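Long-range contacts in putative restriction endonuclease domain-containing protein (Anabaena variabilis, PDB 3OT2), which is of unknown function but is probably a nuclease of the Uma2 (DUF820) family in the PD-(D/E)XK restriction endonuclease clan: residues A[42-53]-A[107-115]; A[64-73]-A[98-106]. All coordinates share one frame; numbering follows the deposited sequence.

Contact 1. Residues A[42-53]-A[107-115]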
loop_
_atom_site.group_PDB
_atom_site.type_symbol
_atom_site.label_atom_id
_atom_site.label_comp_id
_atom_site.label_asym_id
_atom_site.label_seq_id
_atom_site.Cartn_x
_atom_site.Cartn_y
_atom_site.Cartn_z
ATOM N N HIS A 42 -14.447 2.729 12.314
ATOM C CA HIS A 42 -13.087 2.552 12.801
ATOM C C HIS A 42 -13.079 1.986 14.244
ATOM O O HIS A 42 -12.424 0.971 14.502
ATOM C CB HIS A 42 -12.341 3.878 12.729
ATOM C CG HIS A 42 -10.903 3.744 13.088
ATOM N ND1 HIS A 42 -10.466 3.912 14.383
ATOM C CD2 HIS A 42 -9.853 3.401 12.311
ATOM C CE1 HIS A 42 -9.164 3.687 14.354
ATOM N NE2 HIS A 42 -8.754 3.377 13.127
ATOM N N SER A 43 -13.852 2.616 15.159
ATOM C CA SER A 43 -13.948 2.211 16.557
ATOM C C SER A 43 -14.513 0.818 16.718
ATOM O O SER A 43 -14.045 0.089 17.586
ATOM C CB SER A 43 -14.827 3.185 17.341
ATOM O OG SER A 43 -14.208 4.454 17.417
ATOM N N ALA A 44 -15.524 0.453 15.913
ATOM C CA ALA A 44 -16.176 -0.852 16.005
ATOM C C ALA A 44 -15.173 -1.982 15.716
ATOM O O ALA A 44 -15.087 -2.940 16.490
ATOM C CB ALA A 44 -17.365 -0.919 15.058
ATOM N N ILE A 45 -14.397 -1.848 14.628
ATOM C CA ILE A 45 -13.374 -2.825 14.240
ATOM C C ILE A 45 -12.223 -2.803 15.244
ATOM O O ILE A 45 -11.770 -3.867 15.657
ATOM C CB ILE A 45 -12.899 -2.569 12.788
ATOM C CG1 ILE A 45 -14.033 -3.008 11.800
ATOM C CG2 ILE A 45 -11.556 -3.321 12.507
ATOM C CD1 ILE A 45 -13.773 -2.739 10.333
ATOM N N GLN A 46 -11.765 -1.604 15.649
ATOM C CA GLN A 46 -10.648 -1.462 16.571
ATOM C C GLN A 46 -10.913 -2.130 17.935
ATOM O O GLN A 46 -10.052 -2.885 18.384
ATOM C CB GLN A 46 -10.315 0.007 16.781
ATOM C CG GLN A 46 -8.988 0.244 17.486
ATOM C CD GLN A 46 -8.755 1.705 17.744
ATOM O OE1 GLN A 46 -9.682 2.514 17.765
ATOM N NE2 GLN A 46 -7.509 2.077 17.993
ATOM N N SER A 47 -12.077 -1.839 18.581
ATOM C CA SER A 47 -12.404 -2.387 19.899
ATOM C C SER A 47 -12.581 -3.902 19.849
ATOM O O SER A 47 -12.071 -4.604 20.729
ATOM C CB SER A 47 -13.653 -1.720 20.475
ATOM O OG SER A 47 -13.389 -0.359 20.775
ATOM N N GLU A 48 -13.279 -4.410 18.828
ATOM C CA GLU A 48 -13.510 -5.844 18.694
ATOM C C GLU A 48 -12.231 -6.598 18.360
ATOM O O GLU A 48 -12.041 -7.727 18.812
ATOM C CB GLU A 48 -14.571 -6.115 17.627
ATOM C CG GLU A 48 -15.132 -7.525 17.686
ATOM C CD GLU A 48 -15.739 -7.989 18.995
ATOM O OE1 GLU A 48 -16.292 -7.147 19.739
ATOM O OE2 GLU A 48 -15.672 -9.209 19.264
ATOM N N CYS A 49 -11.366 -5.985 17.557
ATOM C CA CYS A 49 -10.101 -6.585 17.160
ATOM C C CYS A 49 -9.180 -6.796 18.363
ATOM O O CYS A 49 -8.589 -7.870 18.472
ATOM C CB CYS A 49 -9.440 -5.714 16.110
ATOM S SG CYS A 49 -8.254 -6.581 15.093
ATOM N N VAL A 50 -9.069 -5.786 19.275
ATOM C CA VAL A 50 -8.238 -5.884 20.490
ATOM C C VAL A 50 -8.791 -6.994 21.400
ATOM O O VAL A 50 -8.025 -7.774 21.956
ATOM C CB VAL A 50 -8.158 -4.528 21.250
ATOM C CG1 VAL A 50 -7.221 -4.618 22.445
ATOM C CG2 VAL A 50 -7.687 -3.436 20.334
ATOM N N SER A 51 -10.126 -7.051 21.532
ATOM C CA SER A 51 -10.846 -8.003 22.362
ATOM C C SER A 51 -10.600 -9.445 21.887
ATOM O O SER A 51 -10.228 -10.307 22.691
ATOM C CB SER A 51 -12.338 -7.668 22.338
ATOM O OG SER A 51 -13.113 -8.637 23.027
ATOM N N VAL A 52 -10.752 -9.683 20.576
ATOM C CA VAL A 52 -10.586 -11.011 19.983
ATOM C C VAL A 52 -9.102 -11.477 20.104
ATOM O O VAL A 52 -8.862 -12.600 20.547
ATOM C CB VAL A 52 -11.125 -11.029 18.537
ATOM C CG1 VAL A 52 -10.704 -12.291 17.810
ATOM C CG2 VAL A 52 -12.646 -10.923 18.538
ATOM N N ILE A 53 -8.125 -10.614 19.768
ATOM C CA ILE A 53 -6.713 -10.981 19.908
ATOM C C ILE A 53 -6.379 -11.329 21.379
ATOM O O ILE A 53 -5.795 -12.388 21.645
ATOM C CB ILE A 53 -5.780 -9.869 19.356
ATOM C CG1 ILE A 53 -5.945 -9.743 17.813
ATOM C CG2 ILE A 53 -4.297 -10.146 19.738
ATOM C CD1 ILE A 53 -5.450 -8.467 17.301
ATOM N N ASP A 107 5.289 -6.481 18.039
ATOM C CA ASP A 107 5.502 -7.736 17.312
ATOM C C ASP A 107 4.511 -7.813 16.160
ATOM O O ASP A 107 4.794 -8.379 15.109
ATOM C CB ASP A 107 5.323 -8.930 18.266
ATOM C CG ASP A 107 6.516 -9.058 19.164
ATOM O OD1 ASP A 107 7.550 -9.586 18.693
ATOM O OD2 ASP A 107 6.470 -8.504 20.294
ATOM N N TRP A 108 3.350 -7.204 16.352
ATOM C CA TRP A 108 2.273 -7.193 15.378
ATOM C C TRP A 108 1.570 -5.834 15.440
ATOM O O TRP A 108 1.083 -5.436 16.505
ATOM C CB TRP A 108 1.320 -8.372 15.675
ATOM C CG TRP A 108 0.110 -8.534 14.790
ATOM C CD1 TRP A 108 -0.090 -8.023 13.533
ATOM C CD2 TRP A 108 -1.016 -9.381 15.069
ATOM N NE1 TRP A 108 -1.312 -8.444 13.047
ATOM C CE2 TRP A 108 -1.886 -9.301 13.963
ATOM C CE3 TRP A 108 -1.388 -10.188 16.174
ATOM C CZ2 TRP A 108 -3.108 -9.996 13.926
ATOM C CZ3 TRP A 108 -2.593 -10.886 16.125
ATOM C CH2 TRP A 108 -3.444 -10.771 15.027
ATOM N N THR A 109 1.582 -5.097 14.312
ATOM C CA THR A 109 0.937 -3.788 14.249
ATOM C C THR A 109 -0.330 -3.899 13.406
ATOM O O THR A 109 -0.314 -4.523 12.352
ATOM C CB THR A 109 1.894 -2.664 13.761
ATOM O OG1 THR A 109 1.193 -1.422 13.802
ATOM C CG2 THR A 109 2.392 -2.856 12.317
ATOM N N ILE A 110 -1.425 -3.306 13.878
ATOM C CA ILE A 110 -2.685 -3.311 13.132
ATOM C C ILE A 110 -3.150 -1.876 12.963
ATOM O O ILE A 110 -3.294 -1.153 13.944
ATOM C CB ILE A 110 -3.771 -4.199 13.786
ATOM C CG1 ILE A 110 -3.288 -5.667 13.914
ATOM C CG2 ILE A 110 -5.092 -4.103 13.015
ATOM C CD1 ILE A 110 -3.963 -6.425 14.952
ATOM N N GLU A 111 -3.350 -1.468 11.700
ATOM C CA GLU A 111 -3.826 -0.147 11.335
ATOM C C GLU A 111 -5.142 -0.293 10.631
ATOM O O GLU A 111 -5.292 -1.156 9.767
ATOM C CB GLU A 111 -2.812 0.588 10.442
ATOM C CG GLU A 111 -1.457 0.798 11.109
ATOM C CD GLU A 111 -1.372 1.924 12.131
ATOM O OE1 GLU A 111 -2.423 2.420 12.604
ATOM O OE2 GLU A 111 -0.235 2.295 12.481
ATOM N N ILE A 112 -6.101 0.525 11.008
ATOM C CA ILE A 112 -7.423 0.475 10.391
ATOM C C ILE A 112 -7.686 1.816 9.746
ATOM O O ILE A 112 -7.634 2.843 10.425
ATOM C CB ILE A 112 -8.519 0.091 11.429
ATOM C CG1 ILE A 112 -8.180 -1.241 12.132
ATOM C CG2 ILE A 112 -9.904 0.015 10.778
ATOM C CD1 ILE A 112 -8.533 -1.220 13.634
ATOM N N LEU A 113 -7.967 1.808 8.434
ATOM C CA LEU A 113 -8.284 3.045 7.718
ATOM C C LEU A 113 -9.610 3.628 8.153
ATOM O O LEU A 113 -10.529 2.913 8.555
ATOM C CB LEU A 113 -8.313 2.821 6.197
ATOM C CG LEU A 113 -7.005 2.367 5.537
ATOM C CD1 LEU A 113 -7.230 2.185 4.057
ATOM C CD2 LEU A 113 -5.866 3.371 5.812
ATOM N N SER A 114 -9.685 4.952 8.081
ATOM C CA SER A 114 -10.887 5.742 8.354
ATOM C C SER A 114 -10.884 6.857 7.298
ATOM O O SER A 114 -9.832 7.073 6.687
ATOM C CB SER A 114 -10.932 6.236 9.800
ATOM O OG SER A 114 -9.788 6.965 10.189
ATOM N N PRO A 115 -12.034 7.485 6.953
ATOM C CA PRO A 115 -12.036 8.473 5.851
ATOM C C PRO A 115 -10.918 9.536 5.846
ATOM O O PRO A 115 -10.438 9.876 4.762
ATOM C CB PRO A 115 -13.392 9.159 6.008
ATOM C CG PRO A 115 -14.267 8.128 6.626
ATOM C CD PRO A 115 -13.391 7.299 7.512
#
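Ile53, Cys49, Ile45 and His42, lined up along one side of a helix, meet Trp108, Ile110, Ile112 and Ser114 of a strand running nearly antiparallel to it, at 159°. Helix 40-57 is laid on one side of the central mixed sheet, as in PD-(D/E)XK nucleases, and 108-112 is an inner strand of that sheet. Ile110 and Ile112, on alternate strand positions, turn branched side chains to the helix, and Trp108 continues the row. Ile112 has CG1 beside its own backbone N (chi1 -55°), which sends CD1 up against the helix, 3.9 Å from Ile45 CG2 and 3.6 Å from Gln46 CA. Farther along, Cys49 offers a small thiol, its SG 4.3 Å from Ile110 CD1. Trp108 supplies a broad surface: Ile53 CD1 makes an off-centre CH-pi contact with its six-membered ring, 4.2 Å from the centroid.

The polar contacts gather at the helix start. The imidazole of His42 comes in edge-on, its CD2 3.0 Å from Ile112 O. Its NE2 is hydrogen-bonded to Asp81 OD2, the same oxygen that accepts from Ile112 N; one carboxylate oxygen thus ties helix to strand. The Pro80-Asp81 pair and Glu111 are consistent with the PD...(D/E) part of the clan's signature, though Leu113 stands where it has lysine. With an alanine here in place of His42, Asp81 OD2 would probably lose its bond to the helix, and a gap would be left against the side chains of Ile112 and Ser114. The extended side chain of Gln46 brings NE2 to Glu68 OE2 and to Asp81 O, both hydrogen-bonded. At the opposite end the fit is tightest: Ile53 and Ile110 meet tip to tip, CD1 to CD1 at 3.4 Å, closer than usual for two methyl groups.

Contact 2. Residues A[64-73]-A[98-106]. With EDO (1,2-ethanediol), chain I.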
loop_
_atom_site.group_PDB
_atom_site.type_symbol
_atom_site.label_atom_id
_atom_site.label_comp_id
_atom_site.label_asym_id
_atom_site.label_seq_id
_atom_site.Cartn_x
_atom_site.Cartn_y
_atom_site.Cartn_z
ATOM N N ARG A 64 0.086 -9.487 24.470
ATOM C CA ARG A 64 -0.952 -8.529 24.861
ATOM C C ARG A 64 -1.137 -7.494 23.755
ATOM O O ARG A 64 -0.143 -6.941 23.239
ATOM C CB ARG A 64 -0.621 -7.850 26.201
ATOM C CG ARG A 64 -1.757 -6.938 26.698
ATOM C CD ARG A 64 -1.672 -6.631 28.164
ATOM N NE ARG A 64 -2.700 -5.641 28.510
ATOM C CZ ARG A 64 -2.913 -5.169 29.735
ATOM N NH1 ARG A 64 -2.188 -5.605 30.759
ATOM N NH2 ARG A 64 -3.864 -4.272 29.950
ATOM N N ALA A 65 -2.417 -7.259 23.377
ATOM C CA ALA A 65 -2.818 -6.259 22.399
ATOM C C ALA A 65 -3.221 -4.985 23.144
ATOM O O ALA A 65 -3.988 -5.050 24.102
ATOM C CB ALA A 65 -3.973 -6.774 21.554
ATOM N N PHE A 66 -2.686 -3.843 22.710
ATOM C CA PHE A 66 -2.935 -2.535 23.317
ATOM C C PHE A 66 -3.553 -1.583 22.325
ATOM O O PHE A 66 -3.134 -1.532 21.171
ATOM C CB PHE A 66 -1.622 -1.909 23.829
ATOM C CG PHE A 66 -0.823 -2.735 24.793
ATOM C CD1 PHE A 66 -1.070 -2.666 26.157
ATOM C CD2 PHE A 66 0.192 -3.572 24.339
ATOM C CE1 PHE A 66 -0.327 -3.429 27.042
ATOM C CE2 PHE A 66 0.923 -4.349 25.225
ATOM C CZ PHE A 66 0.669 -4.266 26.572
ATOM N N LEU A 67 -4.529 -0.810 22.792
ATOM C CA LEU A 67 -5.191 0.233 22.027
ATOM C C LEU A 67 -4.405 1.503 22.104
ATOM O O LEU A 67 -4.093 1.945 23.215
ATOM C CB LEU A 67 -6.588 0.512 22.630
ATOM C CG LEU A 67 -7.743 -0.332 22.149
ATOM C CD1 LEU A 67 -8.922 -0.198 23.071
ATOM C CD2 LEU A 67 -8.209 0.133 20.833
ATOM N N GLU A 68 -4.144 2.148 20.946
ATOM C CA GLU A 68 -3.552 3.485 20.902
ATOM C C GLU A 68 -2.315 3.662 21.833
ATOM O O GLU A 68 -2.227 4.648 22.572
ATOM C CB GLU A 68 -4.619 4.526 21.287
ATOM C CG GLU A 68 -5.885 4.517 20.441
ATOM C CD GLU A 68 -5.717 5.012 19.021
ATOM O OE1 GLU A 68 -4.800 5.828 18.791
ATOM O OE2 GLU A 68 -6.517 4.612 18.143
ATOM N N LEU A 69 -1.352 2.733 21.759
ATOM C CA LEU A 69 -0.138 2.800 22.561
ATOM C C LEU A 69 0.983 3.459 21.745
ATOM O O LEU A 69 1.179 3.110 20.578
ATOM C CB LEU A 69 0.261 1.372 23.001
ATOM C CG LEU A 69 1.583 1.196 23.737
ATOM C CD1 LEU A 69 1.493 1.719 25.184
ATOM C CD2 LEU A 69 2.016 -0.258 23.719
ATOM N N ARG A 70 1.711 4.418 22.353
ATOM C CA ARG A 70 2.822 5.078 21.678
ATOM C C ARG A 70 4.044 4.160 21.625
ATOM O O ARG A 70 4.434 3.585 22.638
ATOM C CB ARG A 70 3.162 6.415 22.351
ATOM C CG ARG A 70 4.383 7.126 21.752
ATOM C CD ARG A 70 4.530 8.577 22.225
ATOM N NE ARG A 70 3.300 9.346 22.036
ATOM C CZ ARG A 70 2.934 9.904 20.888
ATOM N NH1 ARG A 70 3.720 9.822 19.818
ATOM N NH2 ARG A 70 1.782 10.546 20.798
ATOM N N CYS A 71 4.616 4.004 20.430
ATOM C CA CYS A 71 5.824 3.230 20.179
ATOM C C CYS A 71 6.854 4.148 19.560
ATOM O O CYS A 71 6.614 4.698 18.482
ATOM C CB CYS A 71 5.523 2.022 19.295
ATOM S SG CYS A 71 4.427 0.808 20.080
ATOM N N THR A 72 7.975 4.368 20.270
ATOM C CA THR A 72 9.038 5.271 19.827
ATOM C C THR A 72 10.294 4.465 19.513
ATOM O O THR A 72 10.900 3.898 20.418
ATOM C CB THR A 72 9.288 6.360 20.883
ATOM O OG1 THR A 72 8.055 7.024 21.141
ATOM C CG2 THR A 72 10.348 7.395 20.447
ATOM N N PHE A 73 10.707 4.451 18.230
ATOM C CA PHE A 73 11.881 3.706 17.779
ATOM C C PHE A 73 12.286 4.187 16.387
ATOM O O PHE A 73 11.460 4.740 15.658
ATOM C CB PHE A 73 11.588 2.179 17.767
ATOM C CG PHE A 73 10.399 1.805 16.910
ATOM C CD1 PHE A 73 9.112 1.799 17.441
ATOM C CD2 PHE A 73 10.559 1.509 15.563
ATOM C CE1 PHE A 73 8.015 1.481 16.645
ATOM C CE2 PHE A 73 9.459 1.173 14.769
ATOM C CZ PHE A 73 8.198 1.172 15.313
ATOM N N ILE A 98 3.447 -3.050 33.793
ATOM C CA ILE A 98 3.850 -2.569 32.473
ATOM C C ILE A 98 4.314 -1.109 32.588
ATOM O O ILE A 98 3.713 -0.327 33.320
ATOM C CB ILE A 98 2.732 -2.763 31.426
ATOM C CG1 ILE A 98 2.374 -4.280 31.294
ATOM C CG2 ILE A 98 3.160 -2.183 30.072
ATOM C CD1 ILE A 98 1.161 -4.649 30.386
ATOM N N ALA A 99 5.430 -0.800 31.917
ATOM C CA ALA A 99 6.053 0.511 31.831
ATOM C C ALA A 99 5.150 1.497 31.091
ATOM O O ALA A 99 4.323 1.081 30.271
ATOM C CB ALA A 99 7.380 0.388 31.092
ATOM N N ASN A 100 5.324 2.802 31.349
ATOM C CA ASN A 100 4.538 3.823 30.656
ATOM C C ASN A 100 5.087 4.104 29.242
ATOM O O ASN A 100 4.342 4.557 28.378
ATOM C CB ASN A 100 4.504 5.122 31.471
ATOM C CG ASN A 100 4.027 4.947 32.895
ATOM O OD1 ASN A 100 4.733 5.255 33.855
ATOM N ND2 ASN A 100 2.848 4.403 33.066
ATOM N N ILE A 101 6.379 3.856 29.016
ATOM C CA ILE A 101 7.071 4.169 27.761
ATOM C C ILE A 101 7.514 2.888 27.061
ATOM O O ILE A 101 8.054 1.983 27.688
ATOM C CB ILE A 101 8.274 5.136 28.022
ATOM C CG1 ILE A 101 7.873 6.398 28.831
ATOM C CG2 ILE A 101 9.064 5.499 26.748
ATOM C CD1 ILE A 101 6.914 7.511 28.177
ATOM N N PHE A 102 7.282 2.833 25.741
ATOM C CA PHE A 102 7.659 1.701 24.888
ATOM C C PHE A 102 8.623 2.220 23.851
ATOM O O PHE A 102 8.236 3.030 23.014
ATOM C CB PHE A 102 6.422 1.057 24.242
ATOM C CG PHE A 102 5.644 0.083 25.099
ATOM C CD1 PHE A 102 5.046 0.497 26.283
ATOM C CD2 PHE A 102 5.433 -1.224 24.673
ATOM C CE1 PHE A 102 4.289 -0.391 27.055
ATOM C CE2 PHE A 102 4.654 -2.106 25.431
ATOM C CZ PHE A 102 4.101 -1.687 26.624
ATOM N N LEU A 103 9.889 1.804 23.943
ATOM C CA LEU A 103 10.933 2.273 23.030
ATOM C C LEU A 103 11.281 1.210 21.976
ATOM O O LEU A 103 12.390 1.196 21.431
ATOM C CB LEU A 103 12.186 2.705 23.825
ATOM C CG LEU A 103 12.001 3.879 24.800
ATOM C CD1 LEU A 103 13.219 4.034 25.695
ATOM C CD2 LEU A 103 11.716 5.179 24.059
ATOM N N ILE A 104 10.307 0.349 21.651
ATOM C CA ILE A 104 10.499 -0.768 20.724
ATOM C C ILE A 104 9.301 -0.908 19.775
ATOM O O ILE A 104 8.215 -0.409 20.057
ATOM C CB ILE A 104 10.753 -2.100 21.507
ATOM C CG1 ILE A 104 9.655 -2.370 22.565
ATOM C CG2 ILE A 104 12.177 -2.148 22.135
ATOM C CD1 ILE A 104 9.538 -3.801 22.965
ATOM N N ALA A 105 9.511 -1.604 18.657
ATOM C CA ALA A 105 8.490 -1.858 17.657
ATOM C C ALA A 105 7.538 -2.970 18.139
ATOM O O ALA A 105 8.015 -3.913 18.780
ATOM C CB ALA A 105 9.139 -2.240 16.333
ATOM N N PRO A 106 6.216 -2.915 17.826
ATOM C CA PRO A 106 5.326 -4.033 18.228
ATOM C C PRO A 106 5.695 -5.326 17.512
ATOM O O PRO A 106 6.315 -5.278 16.458
ATOM C CB PRO A 106 3.922 -3.571 17.792
ATOM C CG PRO A 106 4.060 -2.132 17.392
ATOM C CD PRO A 106 5.497 -1.902 17.030
HETATM C C1 EDO I . -0.935 7.630 24.298
HETATM O O1 EDO I . 0.418 7.671 24.741
HETATM C C2 EDO I . -0.941 7.817 22.795
HETATM O O2 EDO I . -2.303 7.832 22.365
HETATM O O HOH W 1 5.781 5.098 24.588
#
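Phe102 pushes its ring in among Phe66, Leu69 and the backbone of Arg70, and this is the tightly packed middle of the contact. Leu69 CD2 sits over the centre of the Phe102 ring, a CH-pi contact 3.6 Å from the centroid, which a branched leucine makes easily by laying one methyl on the face. An edge of the same ring points at the face of Phe66, the planes at 68° and the centroids 5.6 Å apart, a T-shaped pair. Phe85 also meets this buried ring.

A second dense spot lies at Phe73. Its CG occupies the crowded position between backbone N and carbonyl carbon (chi1 57°), folding the ring over Ala105, whose CB lies 3.7 Å from the ring centroid; a methyl is small enough to let the face come down so closely. Beside it Ile104 O is buried without a hydrogen-bonding partner, 3.5 Å from Phe73 CD1. Between these spots the backbones are joined by Thr72 N to Phe102 O, 3.1 Å and almost straight at 175°. Next to it a water accepts from Phe102 N and donates to Arg70 O.

The margins are looser. On one side Leu103 stays largely in solvent. At the other margin Ile98 touches the Phe66 ring at its edge and reaches Arg64 by a single methyl, its CD1 3.5 Å from Arg64 NH1. Arg70 turns its guanidinium away, to Glu20, Ser25 and Ser77, beside the bound butanediol; an ethanediol, probably from the crystallisation liquor, is weakly bonded to Glu68 O. The whole is a long irregular connection between two core strands of a PD-(D/E)XK sheet, folded back on the edge strand 63-67 and the hairpin strand 71-73.

Overall arrangement
After a short N-terminal helix (12-15) and the hairpin 25-28/31-34, the chain forms helix 40-57, then runs into strand 63-67 and the short strand 71-73, which supply one half of contact 2. After strands 76-78 and 82-86 a long loop returns at 98-106 to complete contact 2, and the next strand, 108-112, closes the wider loop of contact 1. The smaller closure lies wholly within the larger, and the two do not cross. Both reach the same mixed sheet: contact 1 joins the helix to an inner strand, while contact 2 joins edge strand 63-67 and strand 71-73 to the loop before 108-112. They touch through Gln46 and Glu68, probably hydrogen-bonded, and where Val50 packs on Leu67.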